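PDB 1NPY: shikimate dehydrogenase-like protein HI_0607 from Haemophilus influenzae, which catalyses the NADP(+)-dependent oxidation of shikimate to 3-dehydroshikimate in vitro, though so weakly that shikimate may not be its biological substrate. Local coordinates for residues I45-K50 and T69-L74; A81-E85 and K132-A136; V87-V91 and Q246-Y250. One frame throughout, in Å; residues are numbered along the deposited sequence.

Contact 1 of 3, residues I45-K50 and T69-L74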
loop_
_atom_site.group_PDB
_atom_site.type_symbol
_atom_site.label_atom_id
_atom_site.label_comp_id
_atom_site.label_asym_id
_atom_site.label_seq_id
_atom_site.Cartn_x
_atom_site.Cartn_y
_atom_site.Cartn_z
ATOM N N ILE A 45 20.681 -4.434 -6.665
ATOM C CA ILE A 45 19.415 -5.171 -6.676
ATOM C C ILE A 45 19.571 -6.509 -7.392
ATOM O O ILE A 45 18.988 -7.517 -6.943
ATOM C CB ILE A 45 18.248 -4.297 -7.224
ATOM C CG1 ILE A 45 16.863 -4.896 -6.941
ATOM C CG2 ILE A 45 18.397 -4.100 -8.710
ATOM C CD1 ILE A 45 16.636 -5.244 -5.478
ATOM N N GLU A 46 20.318 -6.538 -8.498
ATOM C CA GLU A 46 20.526 -7.790 -9.217
ATOM C C GLU A 46 21.027 -8.919 -8.325
ATOM O O GLU A 46 20.457 -10.016 -8.270
ATOM C CB GLU A 46 21.491 -7.628 -10.396
ATOM C CG GLU A 46 21.862 -8.911 -11.092
ATOM C CD GLU A 46 22.816 -8.712 -12.262
ATOM O OE1 GLU A 46 23.272 -7.593 -12.572
ATOM O OE2 GLU A 46 23.116 -9.736 -12.875
ATOM N N HIS A 47 22.121 -8.668 -7.622
ATOM C CA HIS A 47 22.715 -9.729 -6.807
ATOM C C HIS A 47 22.001 -9.911 -5.475
ATOM O O HIS A 47 22.062 -10.994 -4.895
ATOM C CB HIS A 47 24.229 -9.549 -6.660
ATOM C CG HIS A 47 24.955 -9.636 -7.962
ATOM N ND1 HIS A 47 25.047 -10.804 -8.685
ATOM C CD2 HIS A 47 25.534 -8.678 -8.723
ATOM C CE1 HIS A 47 25.665 -10.564 -9.829
ATOM N NE2 HIS A 47 26.024 -9.296 -9.849
ATOM N N ALA A 48 21.267 -8.900 -5.029
ATOM C CA ALA A 48 20.389 -9.071 -3.876
ATOM C C ALA A 48 19.281 -10.076 -4.179
ATOM O O ALA A 48 19.083 -11.012 -3.396
ATOM C CB ALA A 48 19.815 -7.747 -3.466
ATOM N N ILE A 49 18.630 -9.951 -5.333
ATOM C CA ILE A 49 17.515 -10.821 -5.705
ATOM C C ILE A 49 18.058 -12.200 -6.034
ATOM O O ILE A 49 17.525 -13.214 -5.568
ATOM C CB ILE A 49 16.687 -10.255 -6.882
ATOM C CG1 ILE A 49 16.066 -8.895 -6.528
ATOM C CG2 ILE A 49 15.589 -11.242 -7.306
ATOM C CD1 ILE A 49 15.213 -8.843 -5.270
ATOM N N LYS A 50 19.142 -12.258 -6.801
ATOM C CA LYS A 50 19.769 -13.555 -7.043
ATOM C C LYS A 50 20.233 -14.231 -5.749
ATOM O O LYS A 50 20.242 -15.452 -5.693
ATOM C CB LYS A 50 20.912 -13.459 -8.055
ATOM C CG LYS A 50 20.437 -13.136 -9.476
ATOM C CD LYS A 50 21.587 -12.841 -10.421
ATOM C CE LYS A 50 21.026 -12.684 -11.837
ATOM N NZ LYS A 50 22.131 -12.417 -12.813
ATOM N N THR A 69 13.019 -2.056 -10.556
ATOM C CA THR A 69 14.313 -2.651 -10.913
ATOM C C THR A 69 14.505 -4.102 -10.492
ATOM O O THR A 69 15.344 -4.779 -11.080
ATOM C CB THR A 69 15.526 -1.809 -10.453
ATOM O OG1 THR A 69 15.541 -1.663 -9.025
ATOM C CG2 THR A 69 15.466 -0.383 -11.021
ATOM N N CYS A 70 13.759 -4.593 -9.495
ATOM C CA CYS A 70 13.824 -6.002 -9.162
ATOM C C CYS A 70 13.202 -6.915 -10.228
ATOM O O CYS A 70 13.472 -8.110 -10.250
ATOM C CB CYS A 70 13.125 -6.286 -7.819
ATOM S SG CYS A 70 11.327 -6.138 -7.786
ATOM N N MET A 71 12.332 -6.392 -11.076
ATOM C CA MET A 71 11.437 -7.233 -11.854
ATOM C C MET A 71 12.139 -8.138 -12.877
ATOM O O MET A 71 11.718 -9.279 -13.046
ATOM C CB MET A 71 10.352 -6.375 -12.501
ATOM C CG MET A 71 9.453 -5.713 -11.461
ATOM S SD MET A 71 8.087 -4.738 -12.097
ATOM C CE MET A 71 7.164 -5.879 -12.970
ATOM N N PRO A 72 13.188 -7.665 -13.543
ATOM C CA PRO A 72 13.928 -8.506 -14.496
ATOM C C PRO A 72 14.496 -9.791 -13.904
ATOM O O PRO A 72 14.829 -10.743 -14.610
ATOM C CB PRO A 72 15.045 -7.574 -14.962
ATOM C CG PRO A 72 14.472 -6.226 -14.871
ATOM C CD PRO A 72 13.695 -6.285 -13.555
ATOM N N PHE A 73 14.580 -9.833 -12.577
ATOM C CA PHE A 73 15.243 -10.937 -11.894
ATOM C C PHE A 73 14.272 -11.954 -11.296
ATOM O O PHE A 73 14.693 -12.892 -10.625
ATOM C CB PHE A 73 16.209 -10.353 -10.856
ATOM C CG PHE A 73 17.189 -9.405 -11.474
ATOM C CD1 PHE A 73 18.052 -9.880 -12.458
ATOM C CD2 PHE A 73 17.102 -8.048 -11.234
ATOM C CE1 PHE A 73 18.863 -9.004 -13.144
ATOM C CE2 PHE A 73 17.945 -7.179 -11.881
ATOM C CZ PHE A 73 18.814 -7.668 -12.848
ATOM N N LEU A 74 12.979 -11.729 -11.491
ATOM C CA LEU A 74 11.943 -12.585 -10.927
ATOM C C LEU A 74 11.425 -13.535 -11.989
ATOM O O LEU A 74 11.530 -13.308 -13.198
ATOM C CB LEU A 74 10.788 -11.760 -10.372
ATOM C CG LEU A 74 11.304 -10.641 -9.453
ATOM C CD1 LEU A 74 10.141 -9.800 -8.996
ATOM C CD2 LEU A 74 12.057 -11.236 -8.302
#
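An apolar helix-to-loop contact joins residues 45-50, on helix 45-55, to residues 69-74, in the loop between strands 59-62 and 76-77; it buries 345 Å² and has no hydrogen bond across it. F73, in a short 3-10 turn at 71-73, gives the most area, 98 Å². E46 lies over one face of its ring: E46 CA is 4.0 Å from the F73 centroid and 18° off the ring normal, a CH-pi contact, and E46 CB comes within 3.6 Å of F73 CZ. The helix belongs to the substrate-binding domain, where it packs on the mixed sheet through L12 and I90. I45 and I49, one helical turn apart, both point toward the loop. I45 CG1 reaches C70 CA at 3.9 Å, while I49 CG2 meets F73 CB and L74 CD2, each at 3.7 Å. At the outer margin K50 CE approaches F73 CD1 (4.1 Å), and K50 NZ forms a salt bridge with E46 OE2 at 2.9 Å, so E46, over the ring face, and K50, near F73 CD1, are tied together.

Contact 2 of 3, residues A81-E85 and K132-A136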
loop_
_atom_site.group_PDB
_atom_site.type_symbol
_atom_site.label_atom_id
_atom_site.label_comp_id
_atom_site.label_asym_id
_atom_site.label_seq_id
_atom_site.Cartn_x
_atom_site.Cartn_y
_atom_site.Cartn_z
ATOM N N ALA A 81 0.885 -7.395 -9.276
ATOM C CA ALA A 81 2.062 -6.631 -9.676
ATOM C C ALA A 81 1.955 -6.228 -11.145
ATOM O O ALA A 81 2.369 -5.134 -11.506
ATOM C CB ALA A 81 3.351 -7.420 -9.409
ATOM N N GLN A 82 1.318 -7.048 -11.979
ATOM C CA GLN A 82 1.116 -6.696 -13.382
ATOM C C GLN A 82 0.210 -5.484 -13.548
ATOM O O GLN A 82 0.423 -4.689 -14.448
ATOM C CB GLN A 82 0.501 -7.859 -14.166
ATOM C CG GLN A 82 1.422 -9.069 -14.280
ATOM C CD GLN A 82 0.811 -10.226 -15.045
ATOM O OE1 GLN A 82 -0.339 -10.602 -14.818
ATOM N NE2 GLN A 82 1.609 -10.835 -15.908
ATOM N N ALA A 83 -0.745 -5.324 -12.642
ATOM C CA ALA A 83 -1.785 -4.310 -12.730
ATOM C C ALA A 83 -1.213 -2.900 -12.687
ATOM O O ALA A 83 -1.795 -1.980 -13.268
ATOM C CB ALA A 83 -2.796 -4.505 -11.631
ATOM N N ILE A 84 -0.067 -2.757 -12.021
ATOM C CA ILE A 84 0.622 -1.485 -11.891
ATOM C C ILE A 84 2.110 -1.528 -12.241
ATOM O O ILE A 84 2.813 -0.537 -12.025
ATOM C CB ILE A 84 0.407 -0.915 -10.482
ATOM C CG1 ILE A 84 0.889 -1.916 -9.434
ATOM C CG2 ILE A 84 -1.064 -0.595 -10.220
ATOM C CD1 ILE A 84 0.854 -1.401 -7.987
ATOM N N GLU A 85 2.555 -2.635 -12.823
ATOM C CA GLU A 85 3.943 -2.870 -13.213
ATOM C C GLU A 85 4.932 -2.463 -12.124
ATOM O O GLU A 85 5.885 -1.718 -12.326
ATOM C CB GLU A 85 4.254 -2.273 -14.592
ATOM C CG GLU A 85 3.412 -2.900 -15.702
ATOM C CD GLU A 85 3.535 -4.409 -15.930
ATOM O OE1 GLU A 85 2.635 -4.949 -16.624
ATOM O OE2 GLU A 85 4.469 -5.114 -15.467
ATOM N N LYS A 132 -1.050 4.978 -8.434
ATOM C CA LYS A 132 -1.296 3.961 -9.442
ATOM C C LYS A 132 -2.036 2.759 -8.856
ATOM O O LYS A 132 -3.039 2.322 -9.411
ATOM C CB LYS A 132 0.037 3.618 -10.120
ATOM C CG LYS A 132 -0.052 3.052 -11.505
ATOM C CD LYS A 132 1.387 2.854 -12.012
ATOM C CE LYS A 132 1.424 2.192 -13.365
ATOM N NZ LYS A 132 2.855 2.134 -13.773
ATOM N N ALA A 133 -1.621 2.279 -7.686
ATOM C CA ALA A 133 -2.273 1.177 -6.984
ATOM C C ALA A 133 -3.724 1.510 -6.653
ATOM O O ALA A 133 -4.607 0.710 -6.905
ATOM C CB ALA A 133 -1.544 0.847 -5.701
ATOM N N VAL A 134 -3.982 2.718 -6.171
ATOM C CA VAL A 134 -5.345 3.165 -5.905
ATOM C C VAL A 134 -6.220 3.188 -7.166
ATOM O O VAL A 134 -7.316 2.610 -7.181
ATOM C CB VAL A 134 -5.307 4.538 -5.190
ATOM C CG1 VAL A 134 -6.704 5.138 -5.208
ATOM C CG2 VAL A 134 -4.723 4.356 -3.769
ATOM N N VAL A 135 -5.740 3.847 -8.218
ATOM C CA VAL A 135 -6.495 3.992 -9.452
ATOM C C VAL A 135 -6.800 2.621 -10.049
ATOM O O VAL A 135 -7.924 2.357 -10.495
ATOM C CB VAL A 135 -5.786 4.920 -10.441
ATOM C CG1 VAL A 135 -6.505 4.951 -11.792
ATOM C CG2 VAL A 135 -5.718 6.313 -9.854
ATOM N N ALA A 136 -5.800 1.744 -10.053
ATOM C CA ALA A 136 -5.984 0.410 -10.623
ATOM C C ALA A 136 -6.937 -0.450 -9.817
ATOM O O ALA A 136 -7.703 -1.255 -10.366
ATOM C CB ALA A 136 -4.627 -0.289 -10.756
HETATM O O HOH W 1 5.213 1.261 -12.390
#
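Residues 81-85 leave the short helix 79-82 in a Schellman motif, with E85 at positive phi (45°) as the C-prime residue, and this turn lies against residues 132-136 of helix 131-140. The closest CA pairs are I84 with K132 at 6.3 Å and A83 with A136 at 6.7 Å. I84 points toward the helix and supplies 96 of the 223 Å² buried: I84 CG2 lies 3.6 Å from A136 CB, and I84 CD1 is 4.0 Å from A133 CB, so small alanines make room for the branched side chain. The extended K132 runs alongside, its CG 4.0 Å from I84 CG2, and K132 NZ gives a weak hydrogen bond to I84 O at 3.2 Å. A water reinforces that link, donating to I84 O (3.0 Å) and accepting from K132 NZ (2.9 Å). Y163 adds a hydrogen bond to A83 O. Helix 131-140 begins at A131, which with G126 and G128 fits a Rossmann-type GxGxxA turn; G126-M130 probably bind NADP(+), so the contact bridges the substrate-binding and nucleotide-binding domains.

Contact 3 of 3, residues V87-V91 and Q246-Y250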
loop_
_atom_site.group_PDB
_atom_site.type_symbol
_atom_site.label_atom_id
_atom_site.label_comp_id
_atom_site.label_asym_id
_atom_site.label_seq_id
_atom_site.Cartn_x
_atom_site.Cartn_y
_atom_site.Cartn_z
ATOM N N VAL A 87 6.430 -4.206 -8.129
ATOM C CA VAL A 87 6.461 -5.321 -7.191
ATOM C C VAL A 87 6.804 -4.833 -5.792
ATOM O O VAL A 87 7.772 -4.075 -5.626
ATOM C CB VAL A 87 7.529 -6.343 -7.626
ATOM C CG1 VAL A 87 7.748 -7.435 -6.590
ATOM C CG2 VAL A 87 7.088 -7.000 -8.929
ATOM N N ASN A 88 6.057 -5.269 -4.783
ATOM C CA ASN A 88 6.426 -4.983 -3.397
ATOM C C ASN A 88 6.602 -6.252 -2.559
ATOM O O ASN A 88 6.903 -6.209 -1.372
ATOM C CB ASN A 88 5.466 -3.992 -2.749
ATOM C CG ASN A 88 4.272 -4.680 -2.112
ATOM O OD1 ASN A 88 3.865 -5.726 -2.621
ATOM N ND2 ASN A 88 3.731 -4.128 -1.011
ATOM N N THR A 89 6.462 -7.410 -3.188
ATOM C CA THR A 89 6.506 -8.693 -2.480
ATOM C C THR A 89 7.059 -9.797 -3.366
ATOM O O THR A 89 6.574 -9.950 -4.480
ATOM C CB THR A 89 5.098 -9.160 -2.100
ATOM O OG1 THR A 89 4.477 -8.125 -1.331
ATOM C CG2 THR A 89 5.172 -10.352 -1.189
ATOM N N ILE A 90 8.059 -10.538 -2.883
ATOM C CA ILE A 90 8.567 -11.716 -3.579
ATOM C C ILE A 90 8.423 -12.922 -2.668
ATOM O O ILE A 90 8.795 -12.861 -1.496
ATOM C CB ILE A 90 10.059 -11.502 -3.938
ATOM C CG1 ILE A 90 10.251 -10.244 -4.784
ATOM C CG2 ILE A 90 10.615 -12.724 -4.632
ATOM C CD1 ILE A 90 11.650 -9.718 -4.750
ATOM N N VAL A 91 7.915 -14.026 -3.211
ATOM C CA VAL A 91 7.817 -15.285 -2.505
ATOM C C VAL A 91 8.650 -16.299 -3.283
ATOM O O VAL A 91 8.469 -16.500 -4.489
ATOM C CB VAL A 91 6.382 -15.814 -2.405
ATOM C CG1 VAL A 91 6.330 -17.079 -1.542
ATOM C CG2 VAL A 91 5.443 -14.748 -1.870
ATOM N N GLN A 246 1.403 -10.040 2.875
ATOM C CA GLN A 246 2.749 -10.601 2.760
ATOM C C GLN A 246 2.939 -11.754 3.736
ATOM O O GLN A 246 3.429 -12.823 3.369
ATOM C CB GLN A 246 3.837 -9.555 2.984
ATOM C CG GLN A 246 3.815 -8.471 1.938
ATOM C CD GLN A 246 4.745 -7.326 2.242
ATOM O OE1 GLN A 246 4.928 -6.976 3.412
ATOM N NE2 GLN A 246 5.333 -6.732 1.204
ATOM N N PHE A 247 2.528 -11.541 4.981
ATOM C CA PHE A 247 2.732 -12.561 6.004
ATOM C C PHE A 247 2.062 -13.866 5.598
ATOM O O PHE A 247 2.644 -14.966 5.716
ATOM C CB PHE A 247 2.188 -12.053 7.331
ATOM C CG PHE A 247 2.430 -12.979 8.470
ATOM C CD1 PHE A 247 3.469 -12.729 9.358
ATOM C CD2 PHE A 247 1.604 -14.074 8.707
ATOM C CE1 PHE A 247 3.717 -13.560 10.417
ATOM C CE2 PHE A 247 1.873 -14.921 9.786
ATOM C CZ PHE A 247 2.885 -14.649 10.656
ATOM N N GLU A 248 0.848 -13.733 5.070
ATOM C CA GLU A 248 0.064 -14.891 4.650
ATOM C C GLU A 248 0.703 -15.563 3.429
ATOM O O GLU A 248 0.758 -16.785 3.330
ATOM C CB GLU A 248 -1.391 -14.520 4.354
ATOM C CG GLU A 248 -2.269 -15.742 4.109
ATOM C CD GLU A 248 -3.713 -15.354 3.836
ATOM O OE1 GLU A 248 -4.513 -16.159 3.299
ATOM O OE2 GLU A 248 -4.057 -14.208 4.189
ATOM N N LEU A 249 1.243 -14.778 2.512
ATOM C CA LEU A 249 1.947 -15.360 1.378
ATOM C C LEU A 249 3.164 -16.175 1.827
ATOM O O LEU A 249 3.460 -17.242 1.291
ATOM C CB LEU A 249 2.342 -14.275 0.393
ATOM C CG LEU A 249 1.202 -13.774 -0.483
ATOM C CD1 LEU A 249 1.553 -12.457 -1.152
ATOM C CD2 LEU A 249 0.776 -14.776 -1.544
ATOM N N TYR A 250 3.902 -15.646 2.789
ATOM C CA TYR A 250 5.149 -16.311 3.178
ATOM C C TYR A 250 4.903 -17.564 4.025
ATOM O O TYR A 250 5.630 -18.542 3.872
ATOM C CB TYR A 250 6.064 -15.398 3.978
ATOM C CG TYR A 250 6.422 -14.051 3.364
ATOM C CD1 TYR A 250 6.458 -13.837 1.996
ATOM C CD2 TYR A 250 6.751 -12.994 4.187
ATOM C CE1 TYR A 250 6.772 -12.581 1.481
ATOM C CE2 TYR A 250 7.049 -11.732 3.692
ATOM C CZ TYR A 250 7.089 -11.550 2.325
ATOM O OH TYR A 250 7.374 -10.297 1.844
#
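Helix residues 246-250 run almost parallel to strand 89-91, their short axes 11° apart in direction and 9.1 Å apart at closest approach, and 284 Å² is buried between segments 87-91 and 246-250. Q246 comes first, its CA 6.7 Å from that of T89. Its amide donates a well-directed hydrogen bond, Q246 NE2 to T89 OG1, at 3.0 Å with an N-H...O angle of 163°. T89 OG1 in turn donates to N88 OD1 at 2.8 Å, so a short polar chain runs from the helix through the threonine to N88. Three residues on comes L249, whose CB sits 3.9 Å from V91 CG2 and whose CD1 is 4.2 Å from T89 CG2; T89 and V91, two apart on the strand, both point toward the helix, whereas I90 between them points away. Y250, one turn after Q246, closes the interface. V91 CG2 lies at the edge of its ring, 4.1 Å from Y250 CD1, while Y250 CE1 is 3.6 Å from I90 O and Y250 OH is 3.7 Å from T89 CG2, so the ring spans the strand from T89 to V91. N88 and T89 both face Y100 in a classic beta bulge, and the N88 side chain lies about 4 Å from those of K67, the inferred catalytic proton donor/acceptor, and D103, inferred to bind substrate. Helix 235-251 thus covers one face of the mixed sheet, with Q246 and Y250 also touching A61 of strand 59-62, L249 touching Y100 of strand 96-100, and Q246 reaching T102 at the start of helix 102-113.

Contacts 1 and 3 share the mixed sheet, with centres about 15 Å apart. Helix 45-55 and helix 235-251 pack on its opposite faces: I90, which points away from residues 246-250, meets contact 1 through I90 CD1 and I49 CD1 at 3.7 Å. Contact 2 lies about 20 Å from contact 1 and 16 Å from contact 3, toward the parallel-stranded domain. Along the chain contact 1 closes before the others open, whereas contacts 2 and 3 cross, because residues 246-250 return to the first domain after the nucleotide-binding sheet. V87, out of reach of residues 246-250, touches segments of the other two contacts, V87 CG2 lying 3.7 Å from M71 CG and 3.8 Å from A81 CB.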